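Local atomic coordinates of glutathione s-transferase (Haemonchus contortus, PDB entry 2WS2), a protein that probably catalyses the transfer of glutathione to electrophilic substrates, forming S-substituted glutathione with release of a halide and a proton. Residues Gly115-Lys118 with Ala119-Asp123; Asp97-Asn100 with Glu101-Tyr105; Lys185-Asn189 with Pro190-Lys194; Asp151-Thr154 with Phe155-Tyr159; Val32-Thr35 with His36-Pro40. All blocks are in the same frame, centred on the assembly; numbering follows the deposited sequence.

Contact 1: Gly115-Lys118 with Ala119-Asp123; sequences GDLK and ALEKD
L117 and E121, one helical turn apart, both turn CG away from their own backbone N (chi1 -171° and -167°), which swings the two side chains to the same flank of the chain. There the CD2 methyl of L117 meets OE2 of E121 at 3.9 Å, the leucine passing aslant of the carboxylate. The glutamate bends at chi2, and both its oxygens find partners beyond the two segments: OE2 bonds to the hydroxyl of Y105 and OE1 to that of Y169, so each carboxylate oxygen has a tyrosine partner although the surrounding residues are largely surface ones. L117 itself rests on Y105 and V108.

Between the same two residues the backbone makes its first helical bond. E121 N donates to L117 O at 3.0 Å in a nearly straight bond (172° at the hydrogen), and L120 N adds a weak second one to the same oxygen at 3.3 Å. L120 leans back over the carbonyl of D116, its CG 3.5 Å from D116 O, and also packs on Y105. On another flank the carboxylate of D116 lies near A119, with OD1 4.1 Å from the methyl CB. The charged ends of K118 and E121 stay apart, NZ and OE2 4.9 Å from each other, so any attraction is probably modest. Such a change from extended loop to i-to-i+4 bonding is that of a helix start, here the opening turn of the long helix 118-143 in the all-helical C-terminal domain of the glutathione transferase fold.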
# COMPACT_ATOMS: atom_id res chain seq x y z
N GLY A 115 26.74 -4.35 8.58
CA GLY A 115 26.51 -5.77 8.83
C GLY A 115 27.27 -6.72 7.95
O GLY A 115 27.87 -6.32 6.93
N ASP A 116 27.27 -7.99 8.38
CA ASP A 116 27.64 -9.14 7.57
C ASP A 116 26.73 -9.02 6.36
O ASP A 116 25.50 -9.02 6.51
CB ASP A 116 27.39 -10.44 8.35
CG ASP A 116 28.27 -11.62 7.89
OD1 ASP A 116 28.48 -11.80 6.67
OD2 ASP A 116 28.73 -12.39 8.77
N LEU A 117 27.34 -8.85 5.18
CA LEU A 117 26.62 -8.51 3.95
C LEU A 117 26.13 -9.81 3.31
O LEU A 117 25.02 -9.88 2.77
CB LEU A 117 27.55 -7.75 3.00
CG LEU A 117 27.10 -7.05 1.71
CD1 LEU A 117 28.18 -6.13 1.23
CD2 LEU A 117 26.72 -8.01 0.57
N LYS A 118 26.99 -10.82 3.40
CA LYS A 118 26.76 -12.14 2.82
C LYS A 118 25.63 -12.86 3.54
O LYS A 118 24.88 -13.61 2.91
CB LYS A 118 28.04 -12.98 2.88
CG LYS A 118 28.30 -13.82 1.60
CD LYS A 118 28.46 -12.93 0.35
CE LYS A 118 29.69 -12.01 0.46
NZ LYS A 118 29.61 -10.80 -0.43
N ALA A 119 25.51 -12.66 4.85
CA ALA A 119 24.44 -13.31 5.61
C ALA A 119 23.17 -12.46 5.78
O ALA A 119 22.28 -12.81 6.55
CB ALA A 119 24.95 -13.84 6.96
N LEU A 120 23.10 -11.36 5.04
CA LEU A 120 21.86 -10.61 4.87
C LEU A 120 21.33 -10.91 3.47
O LEU A 120 20.12 -11.05 3.26
CB LEU A 120 22.09 -9.11 5.02
CG LEU A 120 22.01 -8.49 6.41
CD1 LEU A 120 21.57 -7.09 6.22
CD2 LEU A 120 21.04 -9.25 7.34
N GLU A 121 22.26 -10.99 2.53
CA GLU A 121 21.98 -11.60 1.25
C GLU A 121 21.22 -12.88 1.52
O GLU A 121 20.10 -13.02 1.05
CB GLU A 121 23.27 -11.90 0.51
CG GLU A 121 23.07 -12.25 -0.96
CD GLU A 121 24.24 -11.83 -1.82
OE1 GLU A 121 24.55 -12.55 -2.80
OE2 GLU A 121 24.84 -10.75 -1.55
N LYS A 122 21.81 -13.79 2.29
CA LYS A 122 21.27 -15.15 2.47
C LYS A 122 20.20 -15.39 3.56
O LYS A 122 19.52 -16.40 3.49
CB LYS A 122 22.40 -16.20 2.57
CG LYS A 122 23.33 -16.07 3.77
CD LYS A 122 24.53 -17.02 3.67
CE LYS A 122 25.78 -16.34 3.10
NZ LYS A 122 27.03 -16.80 3.81
N ASP A 123 20.06 -14.50 4.55
CA ASP A 123 18.99 -14.68 5.60
C ASP A 123 17.86 -13.64 5.49
O ASP A 123 16.86 -13.69 6.24
CB ASP A 123 19.56 -14.77 7.03
CG ASP A 123 20.28 -16.12 7.33
OD1 ASP A 123 19.63 -17.16 7.61
OD2 ASP A 123 21.52 -16.15 7.33

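Contact 2: Asp97-Asn100 with Glu101-Tyr105; sequences DFLN and EVRPY
E101 N donates to D97 O at 3.2 Å with a fairly straight N-H (164°), an i-to-i+4 helical bond. The next one is tighter wound: V102 N turns back only three residues to L99 O, at 3.3 Å, and comes from well above the carbonyl plane. Close to these backbone bonds R103 folds back over the last residues of helix 82-100. Its guanidinium lies beside the N100 amide, the two side chains pointing the same way with planes 28° apart, and OD1 sits over one guanidinium face, 3.2 Å from NE. The N-H directions suit no hydrogen bond there, so the amide oxygen simply rests over the guanidinium face. This is how helix 82-100 ends and the chain passes into the short helix 103-107, within the C-terminal helical domain; N100 packs against N100 of the second subunit, and D97 against Q63 of that subunit. Further out, NH1 of R103 lies against the aliphatic part of L99, 3.5 Å from its CB. On the inner side F98, its CG anti to the backbone N (chi1 166°), sends CE1 to within 4.1 Å of V102 CG2. The F98 ring also meets that of F132, while V102 packs on F125 and A128 of helix 118-143.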
# COMPACT_ATOMS: atom_id res chain seq x y z
N ASP A 97 5.72 -5.11 -0.67
CA ASP A 97 6.17 -5.81 0.55
C ASP A 97 7.52 -6.48 0.30
O ASP A 97 8.25 -6.80 1.24
CB ASP A 97 5.17 -6.89 1.00
CG ASP A 97 3.91 -6.32 1.64
OD1 ASP A 97 3.88 -5.12 1.99
OD2 ASP A 97 2.92 -7.08 1.80
N PHE A 98 7.82 -6.72 -0.97
CA PHE A 98 9.09 -7.30 -1.33
C PHE A 98 10.12 -6.21 -1.16
O PHE A 98 11.16 -6.45 -0.58
CB PHE A 98 9.07 -7.85 -2.75
CG PHE A 98 10.46 -8.17 -3.32
CD1 PHE A 98 11.16 -9.30 -2.89
CD2 PHE A 98 11.03 -7.36 -4.28
CE1 PHE A 98 12.43 -9.60 -3.41
CE2 PHE A 98 12.30 -7.67 -4.84
CZ PHE A 98 12.99 -8.79 -4.39
N LEU A 99 9.81 -5.02 -1.65
CA LEU A 99 10.62 -3.82 -1.41
C LEU A 99 11.01 -3.59 0.05
O LEU A 99 12.18 -3.34 0.34
CB LEU A 99 9.94 -2.57 -2.00
CG LEU A 99 10.70 -2.00 -3.19
CD1 LEU A 99 10.95 -3.09 -4.25
CD2 LEU A 99 10.05 -0.75 -3.80
N ASN A 100 10.04 -3.71 0.96
CA ASN A 100 10.25 -3.44 2.38
C ASN A 100 11.05 -4.49 3.13
O ASN A 100 11.90 -4.17 3.97
CB ASN A 100 8.91 -3.22 3.07
CG ASN A 100 8.47 -1.77 3.07
OD1 ASN A 100 8.53 -1.08 2.05
ND2 ASN A 100 8.00 -1.31 4.22
N GLU A 101 10.75 -5.76 2.85
CA GLU A 101 11.48 -6.88 3.43
C GLU A 101 12.91 -6.94 2.83
O GLU A 101 13.70 -7.83 3.14
CB GLU A 101 10.72 -8.19 3.10
CG GLU A 101 10.89 -9.34 4.12
CD GLU A 101 11.09 -10.69 3.43
OE1 GLU A 101 11.46 -11.66 4.12
OE2 GLU A 101 10.92 -10.78 2.19
N VAL A 102 13.25 -5.99 1.98
CA VAL A 102 14.53 -6.07 1.27
C VAL A 102 15.43 -4.82 1.38
O VAL A 102 16.59 -4.84 0.95
CB VAL A 102 14.29 -6.54 -0.20
CG1 VAL A 102 14.87 -5.59 -1.22
CG2 VAL A 102 14.75 -8.01 -0.38
N ARG A 103 14.89 -3.76 1.97
CA ARG A 103 15.61 -2.50 2.24
C ARG A 103 16.89 -2.72 3.07
O ARG A 103 17.97 -2.44 2.59
CB ARG A 103 14.70 -1.48 2.98
CG ARG A 103 13.86 -0.54 2.14
CD ARG A 103 12.38 -0.86 2.33
NE ARG A 103 11.46 0.24 2.04
CZ ARG A 103 11.07 0.61 0.82
NH1 ARG A 103 11.54 -0.01 -0.26
NH2 ARG A 103 10.23 1.63 0.68
N PRO A 104 16.76 -3.18 4.33
CA PRO A 104 17.94 -3.40 5.16
C PRO A 104 19.14 -4.03 4.47
O PRO A 104 20.28 -3.73 4.85
CB PRO A 104 17.41 -4.32 6.26
CG PRO A 104 16.06 -3.75 6.51
CD PRO A 104 15.55 -3.21 5.17
N TYR A 105 18.91 -4.86 3.46
CA TYR A 105 20.02 -5.41 2.67
C TYR A 105 20.35 -4.51 1.46
O TYR A 105 21.42 -4.61 0.86
CB TYR A 105 19.72 -6.87 2.26
CG TYR A 105 20.66 -7.40 1.21
CD1 TYR A 105 21.91 -7.90 1.56
CD2 TYR A 105 20.31 -7.37 -0.13
CE1 TYR A 105 22.78 -8.37 0.61
CE2 TYR A 105 21.19 -7.84 -1.10
CZ TYR A 105 22.41 -8.35 -0.72
OH TYR A 105 23.29 -8.81 -1.66

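Contact 3: Lys185-Asn189 with Pro190-Lys194; sequences KVRSN and PKLKK
L192 points back at the chain that precedes it, and its side chain passes at a slant to those of V186 and R187, CD2 leading. This is the turn between two consecutive helices: a type I beta turn from V186 to N189 ends helix 177-186, and N189 takes the N-cap position of helix 190-198 in the C-terminal domain. With CG anti to the backbone N (chi1 171°), the leucine reaches across the turn so that CD2 lies 3.9 Å from V186 CG1 and 3.4 Å from R187 CA. V186 continues this apolar patch onto L153, L158 and A161. R187 lends only the near part of its chain, its CG 4.1 Å from the same methyl; the guanidinium leads away to a cation-pi contact with F165. N189 passes aslant of P190, its OD1 3.3 Å from the ring carbon CD. P190, with no N-H, fits the first helical position, whose amide a helix does not use; the first helical bond runs from K193 N to N189 O, 2.9 Å long and in the carbonyl plane. K193 lays CB over R187 O at 3.6 Å before its chain runs outward. S188 OG, from within the turn, donates back to K185 O of helix 177-186 at 2.7 Å.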
# COMPACT_ATOMS: atom_id res chain seq x y z
N LYS A 185 10.32 -7.00 -22.01
CA LYS A 185 9.09 -6.75 -22.79
C LYS A 185 8.37 -5.47 -22.39
O LYS A 185 7.90 -4.71 -23.23
CB LYS A 185 8.14 -7.97 -22.67
CG LYS A 185 6.76 -7.82 -23.28
CD LYS A 185 5.79 -8.86 -22.68
CE LYS A 185 4.49 -8.98 -23.46
NZ LYS A 185 4.57 -9.03 -24.98
N VAL A 186 8.28 -5.23 -21.09
CA VAL A 186 7.73 -3.91 -20.62
C VAL A 186 8.54 -2.75 -21.16
O VAL A 186 8.00 -1.83 -21.81
CB VAL A 186 7.66 -3.86 -19.07
CG1 VAL A 186 6.98 -2.57 -18.57
CG2 VAL A 186 6.97 -5.07 -18.60
N ARG A 187 9.84 -2.78 -20.92
CA ARG A 187 10.69 -1.67 -21.32
C ARG A 187 10.99 -1.65 -22.81
O ARG A 187 11.72 -0.79 -23.27
CB ARG A 187 12.03 -1.68 -20.56
CG ARG A 187 11.91 -1.76 -19.06
CD ARG A 187 12.99 -0.95 -18.46
NE ARG A 187 13.59 -1.64 -17.33
CZ ARG A 187 14.66 -2.42 -17.42
NH1 ARG A 187 15.24 -2.59 -18.61
NH2 ARG A 187 15.15 -3.02 -16.33
N SER A 188 10.42 -2.61 -23.55
CA SER A 188 10.56 -2.66 -25.00
C SER A 188 9.42 -1.87 -25.62
O SER A 188 9.53 -1.40 -26.76
CB SER A 188 10.63 -4.11 -25.50
OG SER A 188 9.36 -4.75 -25.54
N ASN A 189 8.35 -1.70 -24.85
CA ASN A 189 7.34 -0.70 -25.16
C ASN A 189 8.04 0.60 -25.62
O ASN A 189 8.98 1.06 -24.95
CB ASN A 189 6.47 -0.45 -23.92
CG ASN A 189 5.10 0.06 -24.26
OD1 ASN A 189 4.93 1.18 -24.73
ND2 ASN A 189 4.09 -0.76 -24.03
N PRO A 190 7.60 1.19 -26.76
CA PRO A 190 8.27 2.33 -27.39
C PRO A 190 8.25 3.65 -26.60
O PRO A 190 9.23 4.36 -26.60
CB PRO A 190 7.49 2.51 -28.69
CG PRO A 190 6.17 1.90 -28.42
CD PRO A 190 6.47 0.72 -27.58
N LYS A 191 7.12 3.97 -25.96
CA LYS A 191 7.01 5.22 -25.20
C LYS A 191 8.01 5.21 -24.06
O LYS A 191 8.76 6.15 -23.90
CB LYS A 191 5.59 5.40 -24.65
CG LYS A 191 4.51 5.40 -25.70
CD LYS A 191 4.11 6.80 -26.08
CE LYS A 191 3.56 6.86 -27.48
NZ LYS A 191 3.69 8.27 -27.99
N LEU A 192 8.01 4.12 -23.30
CA LEU A 192 8.88 3.87 -22.15
C LEU A 192 10.34 3.72 -22.55
O LEU A 192 11.23 4.23 -21.87
CB LEU A 192 8.39 2.63 -21.39
CG LEU A 192 9.23 2.02 -20.26
CD1 LEU A 192 9.30 2.96 -19.03
CD2 LEU A 192 8.75 0.67 -19.81
N LYS A 193 10.60 3.07 -23.69
CA LYS A 193 11.97 2.78 -24.11
C LYS A 193 12.79 4.07 -24.18
O LYS A 193 13.84 4.15 -23.56
CB LYS A 193 11.96 2.01 -25.46
CG LYS A 193 13.31 1.46 -25.88
CD LYS A 193 13.22 1.02 -27.36
CE LYS A 193 14.58 1.12 -28.05
NZ LYS A 193 15.67 0.51 -27.21
N LYS A 194 12.24 5.05 -24.90
CA LYS A 194 12.72 6.42 -25.12
C LYS A 194 12.74 7.32 -23.86
O LYS A 194 13.55 8.24 -23.77
CB LYS A 194 11.86 7.04 -26.21
CG LYS A 194 12.03 8.51 -26.54
CD LYS A 194 12.97 8.80 -27.78
CE LYS A 194 14.42 8.43 -27.50
NZ LYS A 194 15.33 8.64 -28.66

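Contact 4: Asp151-Thr154 with Phe155-Tyr159; sequences DSLT and FADLY
F155 follows T154 directly, and T154 holds the N-cap position of helix 155-162. The phenylalanine CG stands between its backbone N and carbonyl carbon (chi1 61°), and the ring is received by I17, A72, V88 and D89 of the neighbouring helices. A156 comes next, its CB 3.6 Å from the CG2 methyl of T154. D157 turns back toward the loop: OD2 accepts the T154 N-H at 3.1 Å through its anti lone pair, in an almost straight bond (174°). A carboxylate three residues on that receives the N-cap amide is one half of a capping box, and the sequence T-F-A-D fits the S/T-x-x-D box of the glutathione transferase fold. The T154 hydroxyl makes no capping bond and goes to Y77 O instead. L153 crosses D157 at about a right angle, CD1 3.8 Å from its CB. The other oxygen, D157 OD1, is bonded to H182 NE2 and L148 N, so this buried carboxylate is held from both ends and may be stabilised in its charged form. L158 N gives only a weak bond to T154 O, 3.4 Å long, whereas Y159 N binds F155 O firmly at 3.0 Å. The F155 and Y159 rings meet edge against edge. The helix packs inward against helices 16-24, 64-75 and 82-100.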
# COMPACT_ATOMS: atom_id res chain seq x y z
N ASP A 151 -3.80 -8.39 -21.08
CA ASP A 151 -2.81 -8.43 -22.19
C ASP A 151 -2.41 -7.07 -22.76
O ASP A 151 -2.16 -6.93 -23.98
CB ASP A 151 -3.30 -9.34 -23.31
CG ASP A 151 -4.76 -9.20 -23.57
OD1 ASP A 151 -5.21 -8.12 -24.01
OD2 ASP A 151 -5.45 -10.21 -23.32
N SER A 152 -2.39 -6.06 -21.89
CA SER A 152 -1.97 -4.71 -22.25
C SER A 152 -1.18 -4.33 -20.99
O SER A 152 -1.26 -5.04 -19.97
CB SER A 152 -3.19 -3.79 -22.50
OG SER A 152 -2.85 -2.48 -23.03
N LEU A 153 -0.41 -3.25 -21.06
CA LEU A 153 0.42 -2.89 -19.94
C LEU A 153 -0.51 -2.44 -18.80
O LEU A 153 -1.49 -1.78 -19.03
CB LEU A 153 1.41 -1.78 -20.33
CG LEU A 153 2.78 -2.20 -20.91
CD1 LEU A 153 3.49 -3.24 -20.03
CD2 LEU A 153 2.64 -2.73 -22.33
N THR A 154 -0.20 -2.86 -17.59
CA THR A 154 -0.78 -2.22 -16.38
C THR A 154 0.33 -1.65 -15.47
O THR A 154 1.50 -1.88 -15.76
CB THR A 154 -1.69 -3.24 -15.68
OG1 THR A 154 -2.59 -2.56 -14.77
CG2 THR A 154 -0.87 -4.29 -14.95
N PHE A 155 0.01 -0.92 -14.37
CA PHE A 155 1.10 -0.28 -13.60
C PHE A 155 1.77 -1.34 -12.76
O PHE A 155 2.90 -1.14 -12.28
CB PHE A 155 0.65 0.94 -12.72
CG PHE A 155 -0.38 0.58 -11.65
CD1 PHE A 155 -1.73 0.69 -11.92
CD2 PHE A 155 0.01 0.10 -10.41
CE1 PHE A 155 -2.70 0.33 -10.97
CE2 PHE A 155 -0.95 -0.24 -9.43
CZ PHE A 155 -2.31 -0.13 -9.73
N ALA A 156 1.11 -2.49 -12.63
CA ALA A 156 1.71 -3.63 -11.93
C ALA A 156 2.96 -4.16 -12.68
O ALA A 156 3.94 -4.55 -12.05
CB ALA A 156 0.72 -4.70 -11.74
N ASP A 157 2.85 -4.17 -14.01
CA ASP A 157 4.02 -4.31 -14.91
C ASP A 157 5.09 -3.24 -14.65
O ASP A 157 6.28 -3.55 -14.54
CB ASP A 157 3.52 -4.24 -16.35
CG ASP A 157 2.73 -5.48 -16.73
OD1 ASP A 157 3.19 -6.58 -16.44
OD2 ASP A 157 1.64 -5.37 -17.30
N LEU A 158 4.67 -1.98 -14.50
CA LEU A 158 5.64 -0.92 -14.37
C LEU A 158 6.48 -1.10 -13.12
O LEU A 158 7.70 -0.95 -13.17
CB LEU A 158 5.01 0.47 -14.51
CG LEU A 158 4.30 0.71 -15.85
CD1 LEU A 158 3.74 2.08 -15.97
CD2 LEU A 158 5.24 0.40 -17.08
N TYR A 159 5.86 -1.59 -12.04
CA TYR A 159 6.54 -1.57 -10.75
C TYR A 159 7.58 -2.67 -10.67
O TYR A 159 8.66 -2.48 -10.13
CB TYR A 159 5.54 -1.75 -9.61
CG TYR A 159 5.08 -0.47 -8.94
CD1 TYR A 159 5.90 0.21 -8.05
CD2 TYR A 159 3.79 0.02 -9.16
CE1 TYR A 159 5.48 1.39 -7.41
CE2 TYR A 159 3.35 1.21 -8.51
CZ TYR A 159 4.19 1.87 -7.65
OH TYR A 159 3.77 3.03 -7.05

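Contact 5: Val32-Thr35 with His36-Pro40; sequences VRLT and HEEWP
W39 presents the edge of its indole to L34, whose CD1 lies near the ring plane, 4.3 Å from CE3. The same ring meets F9 edge-to-face, and the H36 imidazole also lies against F9, while T35 C stands at the imidazole edge. Beside these rings T35 and E38 make a capping-box-like pair that turns the chain after strand 30-34 of the thioredoxin-like N-terminal domain into residues with helical backbone angles. Both reciprocal bonds of such a pair are made. E38, extended beyond CG, reaches back so that OE1 accepts T35 N at 3.1 Å, the donor arriving on its anti side and 19° out of the carboxylate plane. In return E38 N donates to T35 OG1 at 2.8 Å. That hydroxyl is placed by a chi1 of 54°, between its own backbone N and carbonyl carbon, and the two side chains cross at about a right angle. Backbone closure is poorer: E38 N and W39 N bond only weakly to T35 O, so the side chains carry much of the turn. E37 bends at chi2 and brings OE1 3.4 Å from T35 CB. T35 OG1 also donates to E38 OE1, 3.1 Å away, on the oxygen's anti lone pair.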
# COMPACT_ATOMS: atom_id res chain seq x y z
N VAL A 32 8.56 18.51 -11.61
CA VAL A 32 9.41 19.39 -10.80
C VAL A 32 10.22 18.51 -9.88
O VAL A 32 9.67 17.72 -9.13
CB VAL A 32 8.58 20.41 -10.02
CG1 VAL A 32 9.49 21.28 -9.14
CG2 VAL A 32 7.77 21.24 -10.98
N ARG A 33 11.54 18.61 -10.02
CA ARG A 33 12.50 17.88 -9.23
C ARG A 33 13.16 18.87 -8.27
O ARG A 33 13.72 19.88 -8.73
CB ARG A 33 13.53 17.26 -10.18
CG ARG A 33 13.05 16.00 -10.84
CD ARG A 33 13.91 15.65 -12.05
NE ARG A 33 13.22 14.69 -12.91
CZ ARG A 33 13.46 13.39 -12.96
NH1 ARG A 33 14.42 12.82 -12.21
NH2 ARG A 33 12.73 12.65 -13.78
N LEU A 34 13.04 18.62 -6.97
CA LEU A 34 13.49 19.55 -5.93
C LEU A 34 14.73 18.98 -5.25
O LEU A 34 14.86 17.77 -5.04
CB LEU A 34 12.40 19.81 -4.86
CG LEU A 34 11.06 20.50 -5.18
CD1 LEU A 34 10.14 20.56 -3.92
CD2 LEU A 34 11.24 21.89 -5.77
N THR A 35 15.65 19.88 -4.92
CA THR A 35 16.87 19.50 -4.25
C THR A 35 16.50 19.21 -2.81
O THR A 35 15.43 19.65 -2.30
CB THR A 35 17.91 20.66 -4.28
OG1 THR A 35 17.31 21.83 -3.76
CG2 THR A 35 18.40 20.98 -5.71
N HIS A 36 17.34 18.45 -2.14
CA HIS A 36 17.17 18.28 -0.71
C HIS A 36 17.31 19.65 0.01
O HIS A 36 16.73 19.88 1.07
CB HIS A 36 18.15 17.25 -0.19
CG HIS A 36 17.71 15.84 -0.42
ND1 HIS A 36 17.26 15.37 -1.64
CD2 HIS A 36 17.68 14.78 0.42
CE1 HIS A 36 16.95 14.10 -1.54
NE2 HIS A 36 17.21 13.70 -0.31
N GLU A 37 18.05 20.56 -0.60
CA GLU A 37 18.36 21.85 -0.03
C GLU A 37 17.22 22.86 -0.22
O GLU A 37 17.07 23.76 0.58
CB GLU A 37 19.69 22.40 -0.56
CG GLU A 37 20.97 21.54 -0.24
CD GLU A 37 20.95 20.14 -0.90
OE1 GLU A 37 20.36 20.03 -1.96
OE2 GLU A 37 21.50 19.17 -0.36
N GLU A 38 16.46 22.72 -1.30
CA GLU A 38 15.31 23.55 -1.62
C GLU A 38 14.06 23.09 -0.85
O GLU A 38 13.14 23.87 -0.62
CB GLU A 38 14.93 23.40 -3.09
CG GLU A 38 15.51 24.34 -4.08
CD GLU A 38 15.13 23.93 -5.51
OE1 GLU A 38 15.37 22.74 -5.95
OE2 GLU A 38 14.57 24.82 -6.18
N TRP A 39 14.03 21.79 -0.53
CA TRP A 39 12.83 21.11 -0.06
C TRP A 39 12.08 21.79 1.14
O TRP A 39 10.86 21.88 1.11
CB TRP A 39 13.11 19.60 0.14
CG TRP A 39 12.19 18.83 1.12
CD1 TRP A 39 12.56 18.26 2.28
CD2 TRP A 39 10.77 18.57 0.98
NE1 TRP A 39 11.49 17.65 2.90
CE2 TRP A 39 10.37 17.84 2.13
CE3 TRP A 39 9.81 18.90 0.03
CZ2 TRP A 39 9.04 17.42 2.35
CZ3 TRP A 39 8.48 18.50 0.25
CH2 TRP A 39 8.11 17.76 1.40
N PRO A 40 12.79 22.24 2.19
CA PRO A 40 12.10 22.93 3.30
C PRO A 40 11.32 24.21 3.00
O PRO A 40 10.52 24.63 3.84
CB PRO A 40 13.24 23.24 4.26
CG PRO A 40 14.14 22.10 4.08
CD PRO A 40 14.16 21.86 2.60

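How the contacts relate
Contact 4 is the buried member of the set, contacts 2 and 3 are partly buried, and contacts 1 and 5 lie at the surface. Four sit in the helical C-terminal domain, while contact 5 belongs to the thioredoxin-like one. Contacts 1 and 2 join through Y105, which sits against the start of helix 118-143; contacts 3 and 4 touch where N189 packs against L153. Contacts 4 and 5 share a carboxylate-to-backbone-amide bond three residues back, but only contact 5, about 30 Å away between centres, adds the hydroxyl half. Contacts 1 to 3 rely on backbone bonds with side-chain packing, and contact 2 alone reaches the second subunit.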